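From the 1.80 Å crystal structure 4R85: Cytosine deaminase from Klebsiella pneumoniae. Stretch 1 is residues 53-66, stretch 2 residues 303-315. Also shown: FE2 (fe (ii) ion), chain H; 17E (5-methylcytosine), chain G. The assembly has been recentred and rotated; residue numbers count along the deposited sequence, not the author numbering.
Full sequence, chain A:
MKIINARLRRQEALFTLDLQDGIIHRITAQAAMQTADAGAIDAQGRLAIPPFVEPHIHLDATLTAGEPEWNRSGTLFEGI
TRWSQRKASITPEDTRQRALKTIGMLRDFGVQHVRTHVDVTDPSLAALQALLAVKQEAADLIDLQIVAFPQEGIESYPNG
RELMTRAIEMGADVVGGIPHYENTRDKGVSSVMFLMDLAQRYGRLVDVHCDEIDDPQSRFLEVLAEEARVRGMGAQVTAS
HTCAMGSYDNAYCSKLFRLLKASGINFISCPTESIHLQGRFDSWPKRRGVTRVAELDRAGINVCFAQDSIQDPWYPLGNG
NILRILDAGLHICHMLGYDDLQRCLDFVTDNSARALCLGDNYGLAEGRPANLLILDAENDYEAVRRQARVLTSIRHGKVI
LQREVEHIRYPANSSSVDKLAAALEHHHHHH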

ATOM      1  N   VAL A  53       0.681  -9.380  15.076  1.00 18.27           N
ATOM      2  CA  VAL A  53      -0.610  -9.987  15.347  1.00 16.14           C
ATOM      3  C   VAL A  53      -1.512  -9.805  14.130  1.00 18.97           C
ATOM      4  O   VAL A  53      -1.508  -8.752  13.497  1.00 18.99           O
ATOM      5  N   GLU A  54      -2.257 -10.848  13.783  1.00 16.92           N
ATOM      6  CA  GLU A  54      -3.298 -10.739  12.774  1.00 16.15           C
ATOM      7  C   GLU A  54      -4.617 -10.933  13.494  1.00 16.19           C
ATOM      8  O   GLU A  54      -5.080 -12.059  13.645  1.00 15.59           O
ATOM      9  N   PRO A  55      -5.224  -9.834  13.956  1.00 13.87           N
ATOM     10  CA  PRO A  55      -6.385  -9.938  14.842  1.00 15.00           C
ATOM     11  C   PRO A  55      -7.699 -10.148  14.103  1.00 13.97           C
ATOM     12  O   PRO A  55      -8.735 -10.225  14.763  1.00 14.09           O
ATOM     13  N   HIS A  56      -7.665 -10.218  12.776  1.00 11.73           N
ATOM     14  CA  HIS A  56      -8.889 -10.382  12.003  1.00 10.18           C
ATOM     15  C   HIS A  56      -8.611 -10.889  10.591  1.00 12.18           C
ATOM     16  O   HIS A  56      -8.205 -10.123   9.708  1.00 12.98           O
ATOM     17  N   ILE A  57      -8.862 -12.175  10.377  1.00 12.62           N
ATOM     18  CA  ILE A  57      -8.697 -12.796   9.065  1.00 11.24           C
ATOM     19  C   ILE A  57      -9.758 -13.880   8.936  1.00 16.24           C
ATOM     20  O   ILE A  57     -10.245 -14.378   9.953  1.00 13.55           O
ATOM     21  N   HIS A  58     -10.150 -14.212   7.703  1.00 11.98           N
ATOM     22  CA  HIS A  58     -11.119 -15.275   7.464  1.00 13.52           C
ATOM     23  C   HIS A  58     -10.424 -16.484   6.869  1.00 13.29           C
ATOM     24  O   HIS A  58     -10.380 -16.641   5.637  1.00 14.40           O
ATOM     25  N   LEU A  59      -9.894 -17.344   7.733  1.00 13.37           N
ATOM     26  CA  LEU A  59      -9.146 -18.520   7.277  1.00 15.01           C
ATOM     27  C   LEU A  59     -10.009 -19.575   6.594  1.00 18.59           C
ATOM     28  O   LEU A  59      -9.501 -20.378   5.815  1.00 17.97           O
ATOM     29  N   ASP A  60     -11.305 -19.595   6.878  1.00 15.82           N
ATOM     30  CA  ASP A  60     -12.156 -20.582   6.217  1.00 17.58           C
ATOM     31  C   ASP A  60     -12.294 -20.293   4.723  1.00 18.48           C
ATOM     32  O   ASP A  60     -12.401 -21.215   3.913  1.00 21.35           O
ATOM     33  N   ALA A  61     -12.249 -19.012   4.363  1.00 12.85           N
ATOM     34  CA  ALA A  61     -12.468 -18.597   2.977  1.00 18.64           C
ATOM     35  C   ALA A  61     -11.175 -18.328   2.215  1.00 17.37           C
ATOM     36  O   ALA A  61     -11.197 -18.086   1.011  1.00 14.23           O
ATOM     37  N   THR A  62     -10.044 -18.391   2.907  1.00 14.76           N
ATOM     38  CA  THR A  62      -8.771 -18.034   2.283  1.00 16.76           C
ATOM     39  C   THR A  62      -8.430 -18.916   1.065  1.00 13.57           C
ATOM     40  O   THR A  62      -8.726 -20.113   1.044  1.00 15.58           O
ATOM     41  N   LEU A  63      -7.841 -18.302   0.041  1.00 13.60           N
ATOM     42  CA  LEU A  63      -7.362 -19.012  -1.149  1.00 16.12           C
ATOM     43  C   LEU A  63      -8.496 -19.628  -1.974  1.00 18.04           C
ATOM     44  O   LEU A  63      -8.290 -20.635  -2.645  1.00 21.42           O
ATOM     45  N   THR A  64      -9.686 -19.036  -1.913  1.00 16.82           N
ATOM     46  CA  THR A  64     -10.827 -19.549  -2.688  1.00 18.41           C
ATOM     47  C   THR A  64     -11.299 -18.551  -3.743  1.00 23.03           C
ATOM     48  O   THR A  64     -12.348 -18.745  -4.355  1.00 20.66           O
ATOM     49  N   ALA A  65     -10.527 -17.484  -3.947  1.00 16.44           N
ATOM     50  CA  ALA A  65     -10.848 -16.489  -4.975  1.00 19.47           C
ATOM     51  C   ALA A  65     -11.109 -17.122  -6.351  1.00 20.65           C
ATOM     52  O   ALA A  65     -10.281 -17.888  -6.863  1.00 20.92           O
ATOM     53  N   GLY A  66     -12.266 -16.800  -6.928  1.00 20.59           N
ATOM     54  CA  GLY A  66     -12.650 -17.267  -8.253  1.00 24.68           C
ATOM     55  C   GLY A  66     -13.348 -18.618  -8.313  1.00 27.93           C
ATOM     56  O   GLY A  66     -13.651 -19.120  -9.405  1.00 26.42           O
ATOM     57  N   VAL A 303      -7.305   0.863  18.937  1.00 11.10           N
ATOM     58  CA  VAL A 303      -7.643   0.502  17.553  1.00 13.43           C
ATOM     59  C   VAL A 303      -6.422  -0.165  16.907  1.00 12.18           C
ATOM     60  O   VAL A 303      -5.281   0.115  17.281  1.00 14.07           O
ATOM     61  N   CYS A 304      -6.651  -1.080  15.974  1.00 10.32           N
ATOM     62  CA  CYS A 304      -5.536  -1.730  15.299  1.00 13.20           C
ATOM     63  C   CYS A 304      -5.896  -2.112  13.865  1.00 14.78           C
ATOM     64  O   CYS A 304      -7.042  -1.951  13.459  1.00 14.05           O
ATOM     65  N   PHE A 305      -4.914  -2.594  13.103  1.00 11.95           N
ATOM     66  CA  PHE A 305      -5.115  -2.931  11.687  1.00  9.79           C
ATOM     67  C   PHE A 305      -5.048  -4.431  11.440  1.00 14.55           C
ATOM     68  O   PHE A 305      -4.323  -5.151  12.130  1.00 15.51           O
ATOM     69  N   ALA A 306      -5.783  -4.897  10.430  1.00 12.22           N
ATOM     70  CA  ALA A 306      -5.811  -6.316  10.119  1.00 12.25           C
ATOM     71  C   ALA A 306      -5.930  -6.548   8.616  1.00 13.70           C
ATOM     72  O   ALA A 306      -6.380  -5.677   7.877  1.00 13.68           O
ATOM     73  N   GLN A 307      -5.532  -7.736   8.175  1.00 16.97           N
ATOM     74  CA  GLN A 307      -5.592  -8.085   6.756  1.00 15.84           C
ATOM     75  C   GLN A 307      -6.988  -8.452   6.249  1.00 15.95           C
ATOM     76  O   GLN A 307      -7.317  -8.138   5.113  1.00 14.49           O
ATOM     77  N   ASP A 308      -7.780  -9.124   7.085  1.00 13.09           N
ATOM     78  CA  ASP A 308      -9.144  -9.554   6.734  1.00 13.73           C
ATOM     79  C   ASP A 308      -9.163 -10.744   5.763  1.00 15.11           C
ATOM     80  O   ASP A 308      -9.630 -11.837   6.102  1.00 16.33           O
ATOM     81  N   SER A 309      -8.651 -10.528   4.560  1.00 14.92           N
ATOM     82  CA  SER A 309      -8.731 -11.534   3.508  1.00 19.73           C
ATOM     83  C   SER A 309      -7.399 -11.815   2.848  1.00 15.58           C
ATOM     84  O   SER A 309      -6.607 -10.913   2.627  1.00 14.75           O
ATOM     85  N   ILE A 310      -7.178 -13.074   2.496  1.00 13.23           N
ATOM     86  CA  ILE A 310      -6.113 -13.423   1.576  1.00 13.21           C
ATOM     87  C   ILE A 310      -6.681 -14.300   0.458  1.00 18.61           C
ATOM     88  O   ILE A 310      -7.075 -15.448   0.690  1.00 14.74           O
ATOM     89  N   GLN A 311      -6.740 -13.723  -0.742  1.00 17.62           N
ATOM     90  CA  GLN A 311      -7.205 -14.390  -1.954  1.00 14.91           C
ATOM     91  C   GLN A 311      -8.542 -15.099  -1.782  1.00 14.06           C
ATOM     92  O   GLN A 311      -8.652 -16.305  -1.999  1.00 17.38           O
ATOM     93  N   ASP A 312      -9.570 -14.347  -1.416  1.00 13.14           N
ATOM     94  CA  ASP A 312     -10.846 -14.966  -1.094  1.00 15.78           C
ATOM     95  C   ASP A 312     -11.979 -14.342  -1.947  1.00 17.05           C
ATOM     96  O   ASP A 312     -11.686 -13.552  -2.858  1.00 14.23           O
ATOM     97  N   PRO A 313     -13.260 -14.688  -1.685  1.00 16.05           N
ATOM     98  CA  PRO A 313     -14.279 -14.125  -2.588  1.00 17.41           C
ATOM     99  C   PRO A 313     -14.423 -12.593  -2.517  1.00 20.07           C
ATOM    100  O   PRO A 313     -15.016 -12.013  -3.420  1.00 21.01           O
ATOM    101  N   TRP A 314     -13.878 -11.959  -1.480  1.00 15.05           N
ATOM    102  CA  TRP A 314     -14.021 -10.514  -1.304  1.00 14.81           C
ATOM    103  C   TRP A 314     -12.807  -9.731  -1.801  1.00 21.41           C
ATOM    104  O   TRP A 314     -12.923  -8.562  -2.173  1.00 28.76           O
ATOM    105  N   TYR A 315     -11.644 -10.373  -1.808  1.00 15.31           N
ATOM    106  CA  TYR A 315     -10.391  -9.655  -2.011  1.00 13.98           C
ATOM    107  C   TYR A 315      -9.357 -10.544  -2.702  1.00 12.93           C
ATOM    108  O   TYR A 315      -8.972 -11.577  -2.168  1.00 16.78           O
TER

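The two stretches make a largely buried, mostly polar contact, built around one backbone bridge and a shared iron site, with small apolar patches along its length.

The bridge pairs I57 with D308. D308 N donates to H56 O at 2.8 Å, and H58 N donates to D308 O at 2.9 Å. H56, H58 and D308, all residues in these bonds, also bind the metal. H56 (chi1 t) and H58 (chi1 m) each place NE2 2.3 Å from FE of FE2. The CA-to-CB bond of D308 points away, but its t rotamer brings the carboxylate back, with OD2 also 2.3 Å from FE. Two further atoms bound to the iron come from elsewhere in the structure. D308 OD1 accepts a hydrogen bond from N4 of 5-methylcytosine at 2.7 Å. The ligand also lies over one face of the W314 ring, and its methyl CM5 over one face of the H58 ring.

E54 (chi1 t, chi2 p) reaches across to Q307. Its OE1 accepts from Q307 N at 2.9 Å and, weakly, from Q307 NE2 at 2.9 Å. Its OE2 turns back to H56 N, at 2.9 Å. P55 points toward stretch 2, and its CG lies 3.9 Å from both C304 SG and A306 CB. Water 1 links V53 O to F305 O.

The side chain of I57 meets I310, CD1 to CD1, at 4.1 Å. I310 O accepts from T62 OG1 at 2.9 Å and from L63 N at 3.0 Å. L63 (chi1 m, chi2 t) brings CD2 to 4.2 Å from I310 CG2. A65 N donates to Q311 O at 2.9 Å. A61 points toward stretch 2; its CB is 4.1 Å from P313 CD and from W314 CZ3, at the indole edge. Water 2 donates to H58 O and D312 OD1 and accepts from I310 N, so it ties the stretches together.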

ATOM      1  CB  VAL A  53      -1.272  -9.327  16.581  1.00 19.96           C
ATOM      2  CG1 VAL A  53      -2.624  -9.962  16.885  1.00 18.00           C
ATOM      3  CG2 VAL A  53      -0.349  -9.393  17.791  1.00 16.25           C
ATOM      4  CB  GLU A  54      -3.129 -11.809  11.698  1.00 13.57           C
ATOM      5  CG  GLU A  54      -4.253 -11.785  10.659  1.00 18.17           C
ATOM      6  CD  GLU A  54      -4.637 -10.360  10.263  1.00 28.03           C
ATOM      7  OE1 GLU A  54      -3.929  -9.768   9.418  1.00 29.86           O
ATOM      8  OE2 GLU A  54      -5.635  -9.826  10.804  1.00 23.96           O
ATOM      9  CB  PRO A  55      -6.408  -8.571  15.538  1.00 14.01           C
ATOM     10  CG  PRO A  55      -5.846  -7.636  14.497  1.00 14.43           C
ATOM     11  CD  PRO A  55      -4.800  -8.439  13.749  1.00 17.10           C
ATOM     12  CB  HIS A  56      -9.645  -9.048  11.933  1.00 15.38           C
ATOM     13  CG  HIS A  56     -11.024  -9.167  11.374  1.00 12.18           C
ATOM     14  ND1 HIS A  56     -12.137  -8.690  12.034  1.00 12.37           N
ATOM     15  CD2 HIS A  56     -11.472  -9.699  10.211  1.00 14.55           C
ATOM     16  CE1 HIS A  56     -13.212  -8.927  11.304  1.00 18.06           C
ATOM     17  NE2 HIS A  56     -12.834  -9.548  10.201  1.00 16.90           N
ATOM     18  CB  ILE A  57      -7.273 -13.382   8.920  1.00 17.35           C
ATOM     19  CG1 ILE A  57      -7.021 -13.893   7.497  1.00 22.09           C
ATOM     20  CG2 ILE A  57      -7.008 -14.453   9.989  1.00 15.48           C
ATOM     21  CD1 ILE A  57      -5.533 -13.980   7.147  1.00 18.25           C
ATOM     22  CB  HIS A  58     -12.213 -14.818   6.499  1.00 14.74           C
ATOM     23  CG  HIS A  58     -13.039 -13.679   7.013  1.00 17.09           C
ATOM     24  ND1 HIS A  58     -14.328 -13.843   7.468  1.00 14.72           N
ATOM     25  CD2 HIS A  58     -12.766 -12.358   7.124  1.00 13.30           C
ATOM     26  CE1 HIS A  58     -14.815 -12.676   7.845  1.00 13.16           C
ATOM     27  NE2 HIS A  58     -13.885 -11.759   7.649  1.00 18.66           N
ATOM     28  CB  LEU A  59      -8.371 -19.159   8.431  1.00 19.03           C
ATOM     29  CG  LEU A  59      -7.192 -18.336   8.937  1.00 18.41           C
ATOM     30  CD1 LEU A  59      -6.476 -19.065  10.060  1.00 22.87           C
ATOM     31  CD2 LEU A  59      -6.243 -18.020   7.781  1.00 18.37           C
ATOM     32  CB  ASP A  60     -13.526 -20.735   6.905  1.00 17.29           C
ATOM     33  CG  ASP A  60     -14.353 -19.453   6.902  1.00 21.46           C
ATOM     34  OD1 ASP A  60     -15.591 -19.571   7.031  1.00 18.58           O
ATOM     35  OD2 ASP A  60     -13.788 -18.340   6.776  1.00 18.32           O
ATOM     36  CB  ALA A  61     -13.371 -17.366   2.923  1.00 18.04           C
ATOM     37  CB  THR A  62      -7.618 -18.054   3.318  1.00 15.05           C
ATOM     38  OG1 THR A  62      -6.451 -17.456   2.748  1.00 17.65           O
ATOM     39  CG2 THR A  62      -7.308 -19.487   3.736  1.00 13.68           C
ATOM     40  CB  LEU A  63      -6.331 -20.093  -0.785  1.00 19.13           C
ATOM     41  CG  LEU A  63      -5.232 -19.680   0.195  1.00 15.83           C
ATOM     42  CD1 LEU A  63      -4.243 -20.817   0.435  1.00 19.77           C
ATOM     43  CD2 LEU A  63      -4.511 -18.444  -0.327  1.00 18.04           C
ATOM     44  CB  THR A  64     -12.046 -19.914  -1.797  1.00 18.03           C
ATOM     45  OG1 THR A  64     -12.581 -18.735  -1.184  1.00 16.66           O
ATOM     46  CG2 THR A  64     -11.670 -20.925  -0.722  1.00 16.71           C
ATOM     47  CB  ALA A  65      -9.733 -15.458  -5.076  1.00 18.24           C
ATOM     48  CB  VAL A 303      -8.129   1.748  16.745  1.00 10.75           C
ATOM     49  CG1 VAL A 303      -7.044   2.822  16.696  1.00 13.96           C
ATOM     50  CG2 VAL A 303      -8.592   1.373  15.329  1.00 10.38           C
ATOM     51  CB  CYS A 304      -5.075  -2.946  16.100  1.00 13.72           C
ATOM     52  SG  CYS A 304      -6.343  -4.215  16.249  1.00 18.60           S
ATOM     53  CB  PHE A 305      -4.056  -2.262  10.814  1.00 12.27           C
ATOM     54  CG  PHE A 305      -4.181  -0.772  10.717  1.00 13.39           C
ATOM     55  CD1 PHE A 305      -5.378  -0.187  10.329  1.00 11.41           C
ATOM     56  CD2 PHE A 305      -3.094   0.051  11.011  1.00 16.95           C
ATOM     57  CE1 PHE A 305      -5.501   1.194  10.232  1.00 12.27           C
ATOM     58  CE2 PHE A 305      -3.204   1.439  10.912  1.00 15.52           C
ATOM     59  CZ  PHE A 305      -4.412   2.008  10.527  1.00 12.14           C
ATOM     60  CB  ALA A 306      -6.974  -6.984  10.836  1.00 14.40           C
ATOM     61  CB  GLN A 307      -4.594  -9.209   6.433  1.00 21.32           C
ATOM     62  CG  GLN A 307      -3.143  -8.772   6.640  1.00 22.95           C
ATOM     63  CD  GLN A 307      -2.151  -9.904   6.533  1.00 30.82           C
ATOM     64  OE1 GLN A 307      -1.836 -10.365   5.438  1.00 33.34           O
ATOM     65  NE2 GLN A 307      -1.640 -10.350   7.670  1.00 24.60           N
ATOM     66  CB  ASP A 308      -9.968  -8.377   6.164  1.00 19.91           C
ATOM     67  CG  ASP A 308     -11.453  -8.623   6.226  1.00 19.52           C
ATOM     68  OD1 ASP A 308     -12.209  -8.115   5.369  1.00 19.67           O
ATOM     69  OD2 ASP A 308     -11.869  -9.331   7.146  1.00 17.26           O
ATOM     70  CB  SER A 309      -9.680 -11.058   2.412  1.00 17.32           C
ATOM     71  OG  SER A 309     -11.016 -11.064   2.860  1.00 16.84           O
ATOM     72  CB  ILE A 310      -4.937 -14.102   2.300  1.00 15.53           C
ATOM     73  CG1 ILE A 310      -4.276 -13.094   3.259  1.00 17.65           C
ATOM     74  CG2 ILE A 310      -3.925 -14.632   1.292  1.00 17.47           C
ATOM     75  CD1 ILE A 310      -3.026 -13.606   3.979  1.00 19.56           C
ATOM     76  CB  GLN A 311      -6.139 -15.362  -2.461  1.00 16.21           C
ATOM     77  CG  GLN A 311      -4.819 -14.692  -2.801  1.00 17.15           C
ATOM     78  CD  GLN A 311      -3.752 -15.682  -3.226  1.00 23.26           C
ATOM     79  OE1 GLN A 311      -2.882 -16.053  -2.435  1.00 28.25           O
ATOM     80  NE2 GLN A 311      -3.807 -16.108  -4.482  1.00 27.68           N
ATOM     81  CB  ASP A 312     -11.058 -14.941   0.444  1.00 14.44           C
ATOM     82  CG  ASP A 312     -11.418 -13.562   0.986  1.00 20.53           C
ATOM     83  OD1 ASP A 312     -11.488 -13.427   2.230  1.00 21.44           O
ATOM     84  OD2 ASP A 312     -11.644 -12.618   0.201  1.00 20.67           O
ATOM     85  CB  PRO A 313     -15.580 -14.772  -2.096  1.00 17.39           C
ATOM     86  CG  PRO A 313     -15.154 -16.019  -1.397  1.00 16.07           C
ATOM     87  CD  PRO A 313     -13.846 -15.683  -0.758  1.00 15.93           C
ATOM     88  CB  TRP A 314     -14.283 -10.166   0.169  1.00 15.24           C
ATOM     89  CG  TRP A 314     -15.607 -10.643   0.644  1.00 14.30           C
ATOM     90  CD1 TRP A 314     -16.797  -9.963   0.591  1.00 13.05           C
ATOM     91  CD2 TRP A 314     -15.892 -11.917   1.237  1.00 12.75           C
ATOM     92  NE1 TRP A 314     -17.807 -10.741   1.117  1.00 12.70           N
ATOM     93  CE2 TRP A 314     -17.277 -11.946   1.517  1.00 14.19           C
ATOM     94  CE3 TRP A 314     -15.110 -13.034   1.559  1.00 13.58           C
ATOM     95  CZ2 TRP A 314     -17.902 -13.061   2.102  1.00 12.81           C
ATOM     96  CZ3 TRP A 314     -15.732 -14.146   2.143  1.00 13.80           C
ATOM     97  CH2 TRP A 314     -17.116 -14.147   2.403  1.00 11.99           C
ATOM     98  CB  TYR A 315      -9.882  -9.181  -0.645  1.00 10.79           C
ATOM     99  CG  TYR A 315      -8.603  -8.375  -0.674  1.00 15.75           C
ATOM    100  CD1 TYR A 315      -7.385  -8.959  -0.336  1.00 13.83           C
ATOM    101  CD2 TYR A 315      -8.614  -7.028  -1.016  1.00 17.84           C
ATOM    102  CE1 TYR A 315      -6.208  -8.222  -0.333  1.00 16.12           C
ATOM    103  CE2 TYR A 315      -7.436  -6.277  -1.016  1.00 18.23           C
ATOM    104  CZ  TYR A 315      -6.242  -6.881  -0.675  1.00 16.65           C
ATOM    105  OH  TYR A 315      -5.070  -6.146  -0.678  1.00 16.45           O
TER
HETATM  106 FE   FE2 H 502     -13.915  -9.507   8.220  1.00 19.40          FE
HETATM  107  N1  17E G 501     -17.530 -11.444   5.142  1.00 12.92           N
HETATM  108  C2  17E G 501     -17.894 -10.220   5.526  1.00 13.67           C
HETATM  109  O2  17E G 501     -19.181 -10.000   5.946  1.00 13.81           O
HETATM  110  N3  17E G 501     -17.033  -9.198   5.516  1.00 15.01           N
HETATM  111  C4  17E G 501     -15.766  -9.380   5.107  1.00 19.47           C
HETATM  112  N4  17E G 501     -14.855  -8.281   5.099  1.00 20.70           N
HETATM  113  C5  17E G 501     -15.338 -10.645   4.698  1.00 13.49           C
HETATM  114  C6  17E G 501     -16.268 -11.681   4.730  1.00 14.79           C
HETATM  115  CM5 17E G 501     -13.931 -10.867   4.244  1.00 14.00           C
HETATM  116  O   HOH W   1      -2.375  -6.127  13.782  1.00 17.94           O
HETATM  117  O   HOH W   2      -9.492 -14.914   3.537  1.00 17.03           O